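Leucyl aminopeptidase (Trypanosoma brucei brucei, PDB 5NTD) removes amino acids, leucine among them, from the N-termini of peptides as a metal-dependent M17 aminopeptidase that is blocked by bestatin. Local coordinates at the interface of chains A and B and the interface of chains A and C. Coordinates in Å, arbitrary orientation; residue numbers count along the deposited sequence, not the author numbering. Chains: chain A/B/C, leucyl aminopeptidase.

Contact 1: the interface of chains A and B. Residues chain A 167-169; chain B 364, 457-459.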
loop_
_atom_site.group_PDB
_atom_site.type_symbol
_atom_site.label_atom_id
_atom_site.label_comp_id
_atom_site.label_asym_id
_atom_site.label_seq_id
_atom_site.Cartn_x
_atom_site.Cartn_y
_atom_site.Cartn_z
ATOM N N ALA A 167 -3.068 -31.868 15.579
ATOM C CA ALA A 167 -2.231 -32.559 14.576
ATOM C C ALA A 167 -0.805 -32.759 15.080
ATOM O O ALA A 167 0.078 -33.195 14.353
ATOM C CB ALA A 167 -2.228 -31.807 13.280
ATOM N N LYS A 168 -0.585 -32.449 16.350
ATOM C CA LYS A 168 0.761 -32.582 16.958
ATOM C C LYS A 168 1.119 -34.043 17.284
ATOM O O LYS A 168 0.234 -34.845 17.636
ATOM C CB LYS A 168 0.878 -31.768 18.244
ATOM C CG LYS A 168 0.865 -30.273 18.067
ATOM C CD LYS A 168 1.001 -29.597 19.416
ATOM C CE LYS A 168 0.899 -28.092 19.322
ATOM N NZ LYS A 168 2.077 -27.499 18.646
ATOM N N ASP A 169 2.398 -34.362 17.157
ATOM C CA ASP A 169 2.975 -35.605 17.724
ATOM C C ASP A 169 2.223 -36.875 17.361
ATOM O O ASP A 169 1.784 -37.608 18.209
ATOM C CB ASP A 169 3.085 -35.483 19.250
ATOM C CG ASP A 169 3.975 -34.314 19.667
ATOM O OD1 ASP A 169 5.097 -34.216 19.115
ATOM O OD2 ASP A 169 3.598 -33.494 20.533
ATOM N N THR B 364 3.890 -32.555 11.301
ATOM C CA THR B 364 2.800 -31.768 10.708
ATOM C C THR B 364 3.175 -30.293 10.639
ATOM O O THR B 364 3.803 -29.750 11.539
ATOM C CB THR B 364 1.463 -31.943 11.437
ATOM O OG1 THR B 364 1.643 -31.610 12.822
ATOM C CG2 THR B 364 0.970 -33.354 11.271
ATOM N N HIS B 457 -1.740 -25.954 16.629
ATOM C CA HIS B 457 -2.368 -27.249 16.285
ATOM C C HIS B 457 -1.492 -28.264 15.574
ATOM O O HIS B 457 -1.803 -29.437 15.550
ATOM C CB HIS B 457 -3.611 -27.032 15.412
ATOM C CG HIS B 457 -4.589 -26.072 15.986
ATOM N ND1 HIS B 457 -5.113 -26.212 17.246
ATOM C CD2 HIS B 457 -5.089 -24.921 15.500
ATOM C CE1 HIS B 457 -5.922 -25.203 17.495
ATOM N NE2 HIS B 457 -5.918 -24.405 16.455
ATOM N N ALA B 458 -0.436 -27.783 14.964
ATOM C CA ALA B 458 0.500 -28.653 14.220
ATOM C C ALA B 458 1.829 -28.643 14.931
ATOM O O ALA B 458 2.047 -27.842 15.843
ATOM C CB ALA B 458 0.656 -28.197 12.783
ATOM N N ASP B 459 2.726 -29.521 14.508
ATOM C CA ASP B 459 4.076 -29.554 15.115
ATOM C C ASP B 459 4.778 -28.235 14.894
ATOM O O ASP B 459 5.506 -27.776 15.757
ATOM C CB ASP B 459 4.926 -30.706 14.585
ATOM C CG ASP B 459 4.390 -32.055 15.001
ATOM O OD1 ASP B 459 3.943 -32.199 16.140
ATOM O OD2 ASP B 459 4.371 -32.951 14.133
#
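B:Thr364 turns its hydroxyl OG1 into the cleft between its own backbone N and carbonyl carbon (chi1 56°), where it meets A:Ala167, while B:Asp459 swings CG to the side of its backbone N (chi1 -67°), which presents the carboxylate to the backbone N of A:Asp169. The resulting contact is a good example of side chains held by bonds within their own chain while they contact a neighbour's backbone. OG1 of B:Thr364 donates a hydrogen bond to A:Ala167 O at 2.7 Å, arriving from above the carbonyl plane. It also accepts B:Asp459 N at 2.9 Å, so the hydroxyl is tied to both chains. Oxygen OD1 of B:Asp459 takes A:Asp169 N at 2.8 Å on its syn lone pair. OD2 of the same carboxylate takes B:Thr364 N at 2.9 Å on the anti side but tilted out of the carboxylate plane, which together with the OD1 bond should limit its rotation. Backbone meets backbone where A:Ala167 N donates to B:His457 O at 2.7 Å. A:Lys168 runs out straight and bends at its last torsion (chi4 -70°), bringing the ammonium NZ back to B:Ala458 O at 2.8 Å, with CG also close to that oxygen. In the fold, the A segment is a loop between helix 150-158 and the 3-10 helix 171-174, lying against a surface of the catalytic domain of B formed by the start of strand 364-366 and the loop just before strand 460-461.

Contact 2: the interface of chains A and B. Residues chain A 216-218, 293, 310; chain B 352, 354-355.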
loop_
_atom_site.group_PDB
_atom_site.type_symbol
_atom_site.label_atom_id
_atom_site.label_comp_id
_atom_site.label_asym_id
_atom_site.label_seq_id
_atom_site.Cartn_x
_atom_site.Cartn_y
_atom_site.Cartn_z
ATOM N N PRO A 216 -8.644 -27.533 9.918
ATOM C CA PRO A 216 -8.298 -26.855 8.689
ATOM C C PRO A 216 -9.213 -27.264 7.551
ATOM O O PRO A 216 -9.806 -28.345 7.615
ATOM C CB PRO A 216 -6.865 -27.315 8.451
ATOM C CG PRO A 216 -6.836 -28.690 9.022
ATOM C CD PRO A 216 -7.700 -28.617 10.235
ATOM N N PRO A 217 -9.286 -26.456 6.493
ATOM C CA PRO A 217 -10.187 -26.769 5.420
ATOM C C PRO A 217 -9.844 -28.004 4.598
ATOM O O PRO A 217 -10.673 -28.477 3.863
ATOM C CB PRO A 217 -10.139 -25.516 4.540
ATOM C CG PRO A 217 -9.470 -24.475 5.342
ATOM C CD PRO A 217 -8.552 -25.219 6.230
ATOM N N ASN A 218 -8.621 -28.501 4.713
ATOM C CA ASN A 218 -8.253 -29.755 4.035
ATOM C C ASN A 218 -8.927 -30.961 4.714
ATOM O O ASN A 218 -9.047 -32.010 4.120
ATOM C CB ASN A 218 -6.739 -29.940 3.882
ATOM C CG ASN A 218 -6.023 -30.042 5.203
ATOM O OD1 ASN A 218 -5.746 -29.043 5.843
ATOM N ND2 ASN A 218 -5.782 -31.259 5.649
ATOM N N TYR A 293 -13.762 -22.247 3.765
ATOM C CA TYR A 293 -12.611 -21.326 3.583
ATOM C C TYR A 293 -12.992 -20.157 2.696
ATOM O O TYR A 293 -13.639 -20.325 1.675
ATOM C CB TYR A 293 -11.430 -22.069 2.974
ATOM C CG TYR A 293 -10.113 -21.352 3.063
ATOM C CD1 TYR A 293 -9.499 -21.132 4.288
ATOM C CD2 TYR A 293 -9.462 -20.927 1.919
ATOM C CE1 TYR A 293 -8.278 -20.492 4.366
ATOM C CE2 TYR A 293 -8.241 -20.310 1.974
ATOM C CZ TYR A 293 -7.636 -20.120 3.213
ATOM O OH TYR A 293 -6.418 -19.509 3.275
ATOM N N LYS A 310 -10.346 -20.389 7.758
ATOM C CA LYS A 310 -10.916 -21.720 8.136
ATOM C C LYS A 310 -11.984 -21.567 9.227
ATOM O O LYS A 310 -12.850 -22.404 9.377
ATOM C CB LYS A 310 -9.859 -22.724 8.617
ATOM C CG LYS A 310 -9.297 -22.403 9.998
ATOM C CD LYS A 310 -8.276 -23.401 10.508
ATOM C CE LYS A 310 -7.674 -22.905 11.800
ATOM N NZ LYS A 310 -6.857 -23.886 12.518
ATOM N N ARG B 352 -3.841 -24.344 1.093
ATOM C CA ARG B 352 -4.346 -23.106 1.661
ATOM C C ARG B 352 -3.519 -22.555 2.780
ATOM O O ARG B 352 -2.778 -23.250 3.432
ATOM C CB ARG B 352 -5.763 -23.287 2.178
ATOM C CG ARG B 352 -6.740 -23.863 1.180
ATOM C CD ARG B 352 -8.062 -24.126 1.893
ATOM N NE ARG B 352 -9.064 -24.819 1.097
ATOM C CZ ARG B 352 -9.124 -26.142 0.919
ATOM N NH1 ARG B 352 -10.092 -26.644 0.210
ATOM N NH2 ARG B 352 -8.213 -26.959 1.467
ATOM N N ASP B 354 -3.764 -21.965 6.064
ATOM C CA ASP B 354 -4.571 -22.660 7.151
ATOM C C ASP B 354 -4.482 -24.185 7.072
ATOM O O ASP B 354 -4.692 -24.867 8.069
ATOM C CB ASP B 354 -6.091 -22.363 7.128
ATOM C CG ASP B 354 -6.464 -21.151 7.934
ATOM O OD1 ASP B 354 -5.614 -20.648 8.706
ATOM O OD2 ASP B 354 -7.569 -20.639 7.732
ATOM N N ASP B 355 -4.217 -24.706 5.878
ATOM C CA ASP B 355 -4.137 -26.134 5.694
ATOM C C ASP B 355 -2.990 -26.700 6.576
ATOM O O ASP B 355 -2.018 -26.035 6.858
ATOM C CB ASP B 355 -3.885 -26.533 4.260
ATOM C CG ASP B 355 -5.142 -26.576 3.415
ATOM O OD1 ASP B 355 -6.255 -26.427 3.915
ATOM O OD2 ASP B 355 -4.997 -26.758 2.201
HETATM O O HOH W 1 -4.859 -24.314 10.724
#
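Hydrogen bonding across this A/B patch centres on B:Asp354, whose carboxylate oxygen OD2 accepts the backbone N of A:Lys310 at 2.8 Å, met nearly along its C-O bond. A water adds a second polar link between the two residues, 2.7 Å from the ammonium NZ of A:Lys310 and 2.7 Å from B:Asp354 O. CB and CG of the lysine cross the carboxylate at a slant, CG being set there by chi1 72°; the chain then runs extended to the water. A salt bridge within chain B positions residues that themselves meet chain A. In it NH2 of B:Arg352 meets the syn lone pair of B:Asp355 OD1 at 3.2 Å. B:Arg352 N also reaches B:Asp355 OD2 at 2.9 Å, from above the carboxylate plane. Held in this way, the arginine packs through its carbons. CD lies over one face of the A:Tyr293 ring as a CH-pi contact, 3.5 Å from CD2, and the guanidinium offers a face to A:Pro217 CB. The tyrosine ring stands steeply to the guanidinium, at 76°, while its in-plane edge at CE1 faces B:Asp354 OD2 at 3.4 Å. The B loop between strands 334-344 and 356-358 thus inserts against three pieces of A: the loop joining helices 196-214 and 222-236, strand 293-294, and the 3-10 helix 309-313. The last two carry the manganese ligands A:Asp294 and A:Asp312, so the interface may help to brace the active-site rim.

Contact 3: the interface of chains A and C. Residues chain A 115, 121, 413-414; chain C 443, 445, 448, 469.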
loop_
_atom_site.group_PDB
_atom_site.type_symbol
_atom_site.label_atom_id
_atom_site.label_comp_id
_atom_site.label_asym_id
_atom_site.label_seq_id
_atom_site.Cartn_x
_atom_site.Cartn_y
_atom_site.Cartn_z
ATOM N N ASN A 115 -21.947 -7.554 30.368
ATOM C CA ASN A 115 -21.157 -8.738 30.591
ATOM C C ASN A 115 -21.860 -9.731 31.481
ATOM O O ASN A 115 -22.907 -9.455 32.056
ATOM C CB ASN A 115 -19.799 -8.370 31.179
ATOM C CG ASN A 115 -18.687 -9.367 30.804
ATOM O OD1 ASN A 115 -18.943 -10.435 30.266
ATOM N ND2 ASN A 115 -17.465 -9.013 31.131
ATOM N N ASP A 121 -15.224 -15.744 31.164
ATOM C CA ASP A 121 -14.033 -15.445 30.371
ATOM C C ASP A 121 -12.737 -15.686 31.190
ATOM O O ASP A 121 -11.778 -16.264 30.686
ATOM C CB ASP A 121 -14.031 -13.999 29.816
ATOM C CG ASP A 121 -14.096 -12.944 30.912
ATOM O OD1 ASP A 121 -15.065 -12.949 31.706
ATOM O OD2 ASP A 121 -13.181 -12.120 30.983
ATOM N N HIS A 413 -15.153 -10.108 22.157
ATOM C CA HIS A 413 -15.956 -10.953 23.085
ATOM C C HIS A 413 -17.449 -10.840 22.934
ATOM O O HIS A 413 -18.187 -11.635 23.494
ATOM C CB HIS A 413 -15.600 -10.672 24.524
ATOM C CG HIS A 413 -14.129 -10.705 24.773
ATOM N ND1 HIS A 413 -13.323 -9.603 24.582
ATOM C CD2 HIS A 413 -13.313 -11.704 25.159
ATOM C CE1 HIS A 413 -12.076 -9.921 24.848
ATOM N NE2 HIS A 413 -12.041 -11.190 25.192
ATOM N N HIS A 414 -17.893 -9.852 22.168
ATOM C CA HIS A 414 -19.335 -9.602 21.972
ATOM C C HIS A 414 -19.721 -9.691 20.531
ATOM O O HIS A 414 -19.294 -8.899 19.718
ATOM C CB HIS A 414 -19.727 -8.230 22.468
ATOM C CG HIS A 414 -19.673 -8.082 23.946
ATOM N ND1 HIS A 414 -18.493 -7.943 24.628
ATOM C CD2 HIS A 414 -20.656 -8.030 24.872
ATOM C CE1 HIS A 414 -18.750 -7.822 25.919
ATOM N NE2 HIS A 414 -20.056 -7.885 26.093
ATOM N N LEU C 443 -20.583 -0.490 22.739
ATOM C CA LEU C 443 -20.300 -1.392 23.880
ATOM C C LEU C 443 -19.611 -0.658 25.044
ATOM O O LEU C 443 -18.612 -0.020 24.852
ATOM C CB LEU C 443 -19.412 -2.559 23.441
ATOM C CG LEU C 443 -18.925 -3.521 24.542
ATOM C CD1 LEU C 443 -20.086 -4.341 25.078
ATOM C CD2 LEU C 443 -17.829 -4.434 24.002
ATOM N N CYS C 445 -17.857 -1.796 28.259
ATOM C CA CYS C 445 -17.263 -2.984 28.916
ATOM C C CYS C 445 -15.814 -2.727 29.297
ATOM O O CYS C 445 -14.902 -3.328 28.744
ATOM C CB CYS C 445 -17.389 -4.202 28.021
ATOM S SG CYS C 445 -17.149 -5.749 28.939
ATOM N N TYR C 448 -12.920 -5.168 29.470
ATOM C CA TYR C 448 -12.340 -5.661 28.195
ATOM C C TYR C 448 -11.554 -4.609 27.433
ATOM O O TYR C 448 -10.723 -4.934 26.623
ATOM C CB TYR C 448 -13.397 -6.259 27.290
ATOM C CG TYR C 448 -14.058 -7.536 27.769
ATOM C CD1 TYR C 448 -13.538 -8.282 28.806
ATOM C CD2 TYR C 448 -15.207 -7.998 27.170
ATOM C CE1 TYR C 448 -14.142 -9.470 29.224
ATOM C CE2 TYR C 448 -15.814 -9.159 27.597
ATOM C CZ TYR C 448 -15.272 -9.898 28.621
ATOM O OH TYR C 448 -15.876 -11.067 29.043
ATOM N N ASN C 469 -10.966 -4.448 18.376
ATOM C CA ASN C 469 -11.578 -4.829 19.675
ATOM C C ASN C 469 -12.385 -3.691 20.316
ATOM O O ASN C 469 -12.060 -3.202 21.390
ATOM C CB ASN C 469 -10.519 -5.310 20.641
ATOM C CG ASN C 469 -11.101 -6.026 21.828
ATOM O OD1 ASN C 469 -12.233 -6.506 21.794
ATOM N ND2 ASN C 469 -10.326 -6.122 22.892
HETATM O O HOH W 2 -13.584 -6.903 23.868
HETATM O O HOH W 3 -17.728 -12.837 30.921
#
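C:Tyr448 lies with its ring among four residues of chain A, each approaching it differently, a compact illustration of one aromatic group organising a patch. A:His413 covers one face: ND1 stands 3.6 Å from CD2 of C:Tyr448, displaced toward the rim of the ring, and the histidine CB comes to 3.4 Å from CE2. A:His414 crosses the tyrosine at about a right angle, so that C:Tyr448 CD2 sits in the plane of the imidazole at its CE1 edge. On a face of that same imidazole, almost over its centre, rests C:Leu443 CD1, a CH-pi contact 3.7 Å from CD2 of A:His414. The leucine has CG trans to its backbone N (chi1 175°), and its CD2 lies above the same face, just past the rim at ND1. At the phenol end, the amide of A:Asn115 and the carboxylate of A:Asp121 are turned steeply to the tyrosine ring, 65° and 79° respectively, and flank its hydroxyl. One water lies 2.8 Å from both A:Asn115 OD1 and A:Asp121 OD1. The same molecule is 3.2 Å from C:Tyr448 OH. A second water, in the plane of the A:His413 ring, joins its ND1 at 2.8 Å to the amide oxygen OD1 of C:Asn469. Because this interface is two-fold symmetric, the arrangement recurs with the chains exchanged, and each subunit both offers a tyrosine and receives one. The patch therefore helps to pair subunits, presumably between the two trimers of the M17 hexamer.

Contact 1 and contact 2 lie on the same A/B interface, the centres of their C-alpha atoms about 14 Å apart, and share no residue; on B they are linked in sequence, B:Asp355 directly preceding strand 356-358 and B:Thr364 opening strand 364-366. Contact 3 belongs to the A/C interface, with the centre of its C-alpha atoms about 31 Å from that of contact 1 and 28 Å from that of contact 2. The A/B surface is not an exact two-fold, as expected within a trimer, whereas A/C is two-fold. Together they would build the six-subunit assembly as a dimer of trimers.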